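Local structure of 336aa long hypothetical dTDP-glucose 4,6-dehydratase (Pyrococcus horikoshii, 2HUN) at residues T195-R198 against A199-L203; E252-K255 against I256-L260. The protein probably catalyses the 4,6-dehydration of dTDP-glucose, using bound NAD(+) in a Rossmann-fold domain. All coordinates share one frame; numbering follows the deposited sequence.

Contact 1. Residues T195-R198 against A199-L203; sequences TIIR and ASLGL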
ATOM      1  N   THR A 195     -25.889   7.362 -20.400  1.00 34.38           N
ATOM      2  CA  THR A 195     -27.234   6.841 -20.602  1.00 34.15           C
ATOM      3  C   THR A 195     -28.283   7.952 -20.668  1.00 35.00           C
ATOM      4  O   THR A 195     -29.129   7.953 -21.561  1.00 35.48           O
ATOM      5  CB  THR A 195     -27.626   5.852 -19.484  1.00 33.62           C
ATOM      6  OG1 THR A 195     -26.698   4.759 -19.465  1.00 32.00           O
ATOM      7  CG2 THR A 195     -29.029   5.305 -19.720  1.00 33.58           C
ATOM      8  N   ILE A 196     -28.231   8.891 -19.726  1.00 34.28           N
ATOM      9  CA  ILE A 196     -29.187   9.995 -19.699  1.00 33.48           C
ATOM     10  C   ILE A 196     -29.089  10.829 -20.974  1.00 34.41           C
ATOM     11  O   ILE A 196     -30.094  11.095 -21.636  1.00 34.01           O
ATOM     12  CB  ILE A 196     -28.938  10.920 -18.490  1.00 33.88           C
ATOM     13  CG1 ILE A 196     -29.207  10.163 -17.186  1.00 32.95           C
ATOM     14  CG2 ILE A 196     -29.835  12.146 -18.580  1.00 33.46           C
ATOM     15  CD1 ILE A 196     -28.735  10.893 -15.954  1.00 33.47           C
ATOM     16  N   ILE A 197     -27.870  11.244 -21.307  1.00 34.15           N
ATOM     17  CA  ILE A 197     -27.624  12.043 -22.499  1.00 33.88           C
ATOM     18  C   ILE A 197     -28.134  11.361 -23.772  1.00 34.87           C
ATOM     19  O   ILE A 197     -28.932  11.935 -24.520  1.00 34.68           O
ATOM     20  CB  ILE A 197     -26.115  12.338 -22.646  1.00 34.64           C
ATOM     21  CG1 ILE A 197     -25.677  13.308 -21.543  1.00 33.87           C
ATOM     22  CG2 ILE A 197     -25.819  12.904 -24.031  1.00 33.16           C
ATOM     23  CD1 ILE A 197     -24.183  13.552 -21.484  1.00 32.00           C
ATOM     24  N   ARG A 198     -27.676  10.140 -24.017  1.00 34.77           N
ATOM     25  CA  ARG A 198     -28.095   9.404 -25.203  1.00 36.14           C
ATOM     26  C   ARG A 198     -29.605   9.177 -25.269  1.00 36.62           C
ATOM     27  O   ARG A 198     -30.205   9.312 -26.333  1.00 37.14           O
ATOM     28  CB  ARG A 198     -27.367   8.059 -25.281  1.00 35.92           C
ATOM     29  CG  ARG A 198     -25.888   8.174 -25.639  1.00 37.00           C
ATOM     30  CD  ARG A 198     -25.201   6.809 -25.612  1.00 38.62           C
ATOM     31  NE  ARG A 198     -25.675   5.914 -26.667  1.00 38.90           N
ATOM     32  CZ  ARG A 198     -25.265   5.958 -27.931  1.00 40.34           C
ATOM     33  NH1 ARG A 198     -24.361   6.856 -28.312  1.00 36.93           N
ATOM     34  NH2 ARG A 198     -25.759   5.102 -28.819  1.00 38.91           N
ATOM     35  N   ALA A 199     -30.219   8.842 -24.139  1.00 36.04           N
ATOM     36  CA  ALA A 199     -31.655   8.598 -24.111  1.00 36.41           C
ATOM     37  C   ALA A 199     -32.438   9.869 -24.435  1.00 37.47           C
ATOM     38  O   ALA A 199     -33.458   9.820 -25.122  1.00 36.72           O
ATOM     39  CB  ALA A 199     -32.073   8.057 -22.750  1.00 35.12           C
ATOM     40  N   SER A 200     -31.966  11.008 -23.938  1.00 37.69           N
ATOM     41  CA  SER A 200     -32.648  12.269 -24.200  1.00 39.15           C
ATOM     42  C   SER A 200     -32.542  12.613 -25.687  1.00 40.24           C
ATOM     43  O   SER A 200     -33.277  13.466 -26.188  1.00 40.08           O
ATOM     44  CB  SER A 200     -32.035  13.401 -23.370  1.00 37.72           C
ATOM     45  OG  SER A 200     -30.748  13.751 -23.853  1.00 36.58           O
ATOM     46  N   LEU A 201     -31.623  11.942 -26.379  1.00 41.20           N
ATOM     47  CA  LEU A 201     -31.401  12.162 -27.804  1.00 42.86           C
ATOM     48  C   LEU A 201     -31.923  11.004 -28.649  1.00 44.20           C
ATOM     49  O   LEU A 201     -31.567  10.872 -29.824  1.00 45.50           O
ATOM     50  CB  LEU A 201     -29.910  12.353 -28.083  1.00 42.26           C
ATOM     51  CG  LEU A 201     -29.288  13.665 -27.605  1.00 43.04           C
ATOM     52  CD1 LEU A 201     -27.778  13.608 -27.781  1.00 42.25           C
ATOM     53  CD2 LEU A 201     -29.885  14.827 -28.390  1.00 43.78           C
ATOM     54  N   GLY A 202     -32.755  10.164 -28.045  1.00 42.98           N
ATOM     55  CA  GLY A 202     -33.308   9.031 -28.762  1.00 42.88           C
ATOM     56  C   GLY A 202     -32.278   8.062 -29.318  1.00 42.91           C
ATOM     57  O   GLY A 202     -32.568   7.333 -30.266  1.00 43.05           O
ATOM     58  N   LEU A 203     -31.080   8.045 -28.736  1.00 42.48           N
ATOM     59  CA  LEU A 203     -30.027   7.144 -29.197  1.00 42.14           C
ATOM     60  C   LEU A 203     -30.104   5.804 -28.472  1.00 42.47           C
ATOM     61  O   LEU A 203     -30.531   5.731 -27.318  1.00 42.48           O
ATOM     62  CB  LEU A 203     -28.642   7.771 -28.980  1.00 40.21           C
ATOM     63  CG  LEU A 203     -28.369   9.102 -29.686  1.00 40.22           C
ATOM     64  CD1 LEU A 203     -26.971   9.601 -29.346  1.00 39.23           C
ATOM     65  CD2 LEU A 203     -28.510   8.920 -31.190  1.00 41.15           C
TER

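Contact 2. Residues E252-K255 against I256-L260; sequences EVVK and IILRL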
ATOM      1  N   GLU A 252     -29.822  -3.078 -15.081  1.00 39.97           N
ATOM      2  CA  GLU A 252     -30.713  -2.605 -14.025  1.00 39.64           C
ATOM      3  C   GLU A 252     -30.680  -1.088 -13.938  1.00 37.90           C
ATOM      4  O   GLU A 252     -31.721  -0.438 -13.814  1.00 36.75           O
ATOM      5  CB  GLU A 252     -30.303  -3.183 -12.669  1.00 40.87           C
ATOM      6  CG  GLU A 252     -30.863  -4.561 -12.368  1.00 43.99           C
ATOM      7  CD  GLU A 252     -30.397  -5.081 -11.018  1.00 44.56           C
ATOM      8  OE1 GLU A 252     -29.169  -5.241 -10.838  1.00 41.88           O
ATOM      9  OE2 GLU A 252     -31.259  -5.322 -10.144  1.00 45.70           O
ATOM     10  N   VAL A 253     -29.472  -0.532 -13.988  1.00 37.37           N
ATOM     11  CA  VAL A 253     -29.291   0.911 -13.918  1.00 35.40           C
ATOM     12  C   VAL A 253     -30.000   1.563 -15.098  1.00 35.38           C
ATOM     13  O   VAL A 253     -30.784   2.495 -14.922  1.00 34.68           O
ATOM     14  CB  VAL A 253     -27.788   1.284 -13.936  1.00 34.95           C
ATOM     15  CG1 VAL A 253     -27.618   2.796 -14.009  1.00 33.23           C
ATOM     16  CG2 VAL A 253     -27.109   0.739 -12.679  1.00 35.79           C
ATOM     17  N   VAL A 254     -29.737   1.054 -16.298  1.00 36.13           N
ATOM     18  CA  VAL A 254     -30.358   1.589 -17.504  1.00 36.89           C
ATOM     19  C   VAL A 254     -31.885   1.522 -17.463  1.00 36.19           C
ATOM     20  O   VAL A 254     -32.555   2.500 -17.782  1.00 37.03           O
ATOM     21  CB  VAL A 254     -29.838   0.859 -18.757  1.00 36.57           C
ATOM     22  CG1 VAL A 254     -30.677   1.235 -19.971  1.00 38.10           C
ATOM     23  CG2 VAL A 254     -28.381   1.235 -18.993  1.00 34.81           C
ATOM     24  N   LYS A 255     -32.441   0.382 -17.064  1.00 36.80           N
ATOM     25  CA  LYS A 255     -33.895   0.248 -16.988  1.00 37.50           C
ATOM     26  C   LYS A 255     -34.518   1.289 -16.063  1.00 36.75           C
ATOM     27  O   LYS A 255     -35.590   1.821 -16.349  1.00 38.33           O
ATOM     28  CB  LYS A 255     -34.295  -1.151 -16.501  1.00 40.80           C
ATOM     29  CG  LYS A 255     -34.343  -2.221 -17.591  1.00 43.66           C
ATOM     30  CD  LYS A 255     -34.791  -3.566 -17.023  1.00 46.05           C
ATOM     31  CE  LYS A 255     -34.590  -4.693 -18.024  1.00 47.22           C
ATOM     32  NZ  LYS A 255     -35.004  -6.009 -17.463  1.00 49.04           N
ATOM     33  N   ILE A 256     -33.852   1.574 -14.951  1.00 35.51           N
ATOM     34  CA  ILE A 256     -34.363   2.550 -13.995  1.00 33.64           C
ATOM     35  C   ILE A 256     -34.243   3.978 -14.532  1.00 32.45           C
ATOM     36  O   ILE A 256     -35.138   4.799 -14.335  1.00 33.49           O
ATOM     37  CB  ILE A 256     -33.628   2.409 -12.633  1.00 33.11           C
ATOM     38  CG1 ILE A 256     -34.063   1.102 -11.962  1.00 34.08           C
ATOM     39  CG2 ILE A 256     -33.931   3.599 -11.737  1.00 32.30           C
ATOM     40  CD1 ILE A 256     -33.338   0.784 -10.674  1.00 33.95           C
ATOM     41  N   ILE A 257     -33.142   4.273 -15.214  1.00 32.92           N
ATOM     42  CA  ILE A 257     -32.940   5.603 -15.782  1.00 32.17           C
ATOM     43  C   ILE A 257     -34.034   5.914 -16.805  1.00 33.38           C
ATOM     44  O   ILE A 257     -34.610   7.001 -16.809  1.00 33.62           O
ATOM     45  CB  ILE A 257     -31.560   5.711 -16.477  1.00 32.01           C
ATOM     46  CG1 ILE A 257     -30.448   5.715 -15.423  1.00 30.61           C
ATOM     47  CG2 ILE A 257     -31.500   6.975 -17.339  1.00 30.25           C
ATOM     48  CD1 ILE A 257     -29.051   5.741 -16.001  1.00 28.76           C
ATOM     49  N   LEU A 258     -34.320   4.949 -17.671  1.00 35.57           N
ATOM     50  CA  LEU A 258     -35.340   5.134 -18.697  1.00 37.28           C
ATOM     51  C   LEU A 258     -36.707   5.338 -18.069  1.00 38.09           C
ATOM     52  O   LEU A 258     -37.452   6.232 -18.472  1.00 39.58           O
ATOM     53  CB  LEU A 258     -35.360   3.930 -19.640  1.00 35.99           C
ATOM     54  CG  LEU A 258     -34.031   3.715 -20.366  1.00 36.95           C
ATOM     55  CD1 LEU A 258     -34.143   2.544 -21.317  1.00 38.73           C
ATOM     56  CD2 LEU A 258     -33.649   4.983 -21.117  1.00 38.66           C
ATOM     57  N   ARG A 259     -37.038   4.510 -17.084  1.00 38.87           N
ATOM     58  CA  ARG A 259     -38.317   4.637 -16.405  1.00 39.70           C
ATOM     59  C   ARG A 259     -38.450   6.035 -15.819  1.00 40.78           C
ATOM     60  O   ARG A 259     -39.452   6.715 -16.034  1.00 40.60           O
ATOM     61  CB  ARG A 259     -38.441   3.595 -15.285  1.00 40.32           C
ATOM     62  CG  ARG A 259     -39.501   3.944 -14.245  1.00 41.48           C
ATOM     63  CD  ARG A 259     -39.802   2.775 -13.317  1.00 42.85           C
ATOM     64  NE  ARG A 259     -38.665   2.378 -12.484  1.00 42.65           N
ATOM     65  CZ  ARG A 259     -38.272   3.020 -11.383  1.00 41.73           C
ATOM     66  NH1 ARG A 259     -38.914   4.104 -10.965  1.00 41.56           N
ATOM     67  NH2 ARG A 259     -37.234   2.567 -10.694  1.00 42.03           N
ATOM     68  N   LEU A 260     -37.422   6.464 -15.091  1.00 42.05           N
ATOM     69  CA  LEU A 260     -37.434   7.773 -14.448  1.00 42.84           C
ATOM     70  C   LEU A 260     -37.389   8.934 -15.428  1.00 42.93           C
ATOM     71  O   LEU A 260     -37.641  10.080 -15.055  1.00 42.76           O
ATOM     72  CB  LEU A 260     -36.285   7.871 -13.437  1.00 43.33           C
ATOM     73  CG  LEU A 260     -36.453   6.929 -12.238  1.00 44.43           C
ATOM     74  CD1 LEU A 260     -35.222   6.977 -11.344  1.00 43.91           C
ATOM     75  CD2 LEU A 260     -37.699   7.326 -11.458  1.00 44.00           C
TER

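Contact 1. Residues T195-R198 against A199-L203
Leu203 lies over one face of the Arg198 guanidinium. Leu203 CB sits above the plane, displaced from the centre of the group and 3.9 Å from Arg198 NH2, while Leu203 CD1 comes to 3.9 Å from Arg198 NH1. The two side chains cross at about a right angle, and the bend of the arginine at chi3 (67°) turns its flat end toward the leucine. Two amides reach Arg198 O from opposite faces of its carbonyl plane: Leu203 N at 2.9 Å, nearly straight (160°), and Leu201 N at 3.0 Å, well above the plane. With Gly202 N bonded to Ala199 O, the first of these completes a Schellman motif that ends helix 191-200; Gly202, at positive phi, is its C-prime residue. Within the same last turn, Ser200 OG donates to Ile197 O at 2.7 Å, and Leu201 CD1 lies 4.3 Å from Ile197 CG2. Farther out, Arg198 NH1 bonds to the carbonyls of Ile326 and His328, and NH2 to that of Lys204. A leucine in place of Arg198 would probably leave these three carbonyls without the guanidinium N-H groups and remove this link between the helix end and the segment around Ile326.

Contact 2. Residues E252-K255 against I256-L260
Val254 O accepts the amide of Leu258 at 3.0 Å, with the hydrogen close to the line between the atoms (168°) and the amide approaching almost head-on to the carbonyl. The same oxygen is brushed by the leucine itself, whose CG lies only 3.2 Å from Val254 O. Beyond it, Leu258 CD1 rests 3.9 Å from Val254 CG1, the two side chains lying alongside each other and pointing the same way. With CG1 opposite the backbone N (chi1 169°), this methyl lies on the carbonyl side, where Leu258 of the next turn reaches it.

One residue earlier the pattern recurs. Ile257 N bonds to Val253 O, and Ile257 CG1 passes 3.3 Å from that Val253 O. Ile257 CD1 ends 3.8 Å from Val253 CG1, again side by side. Here the isoleucine has CG1 beside its own backbone N (chi1 -71°) with an extended chain beyond, which sends CD1 back along the helix to the valine.

Both pairs belong to regular i to i+4 spacing in helix 250-260, and Ile256 N to Glu252 O and Arg259 N to Lys255 O continue the same bonding. Val254 and Leu258 meet Ile205 and Ile268, in strands 205-208 and 268-271, and all four residues also face helix 191-200: Val253 against Ile192, Val254 and Ile257 against Thr195, Leu258 against Ala199. On the polar side Glu252 OE1 bonds back to the amide of Thr249. The helix is amphipathic: Val253, Val254, Ile257 and Leu258 are buried, whereas Glu252, Lys255 and Arg259 lie on its more exposed side. Val253 O and Val254 O are each bonded to an amide and covered by aliphatic carbon, and the exposed Arg259 has its charge paired with Asp301, linking this helix to helix 300-313.

In the fold
Contact 1 comes first along the chain, at the end of helix 191-200, and contact 2 follows in helix 250-260; their centres are about 12 Å apart. The two helices pack directly on each other: Thr195 CG2 meets Ile257 CD1 at 3.7 Å, and Ala199 CB meets Leu258 CD2 at 3.8 Å. Strand 205-208, parallel to strand 268-271, touches both helices through Ile205, and helix 300-313 adds contacts to each. This cluster stands apart from the NAD-binding Rossmann sheet and is consistent with the smaller, C-terminal domain of extended short-chain dehydrogenases, which in relatives contributes to binding the sugar nucleotide.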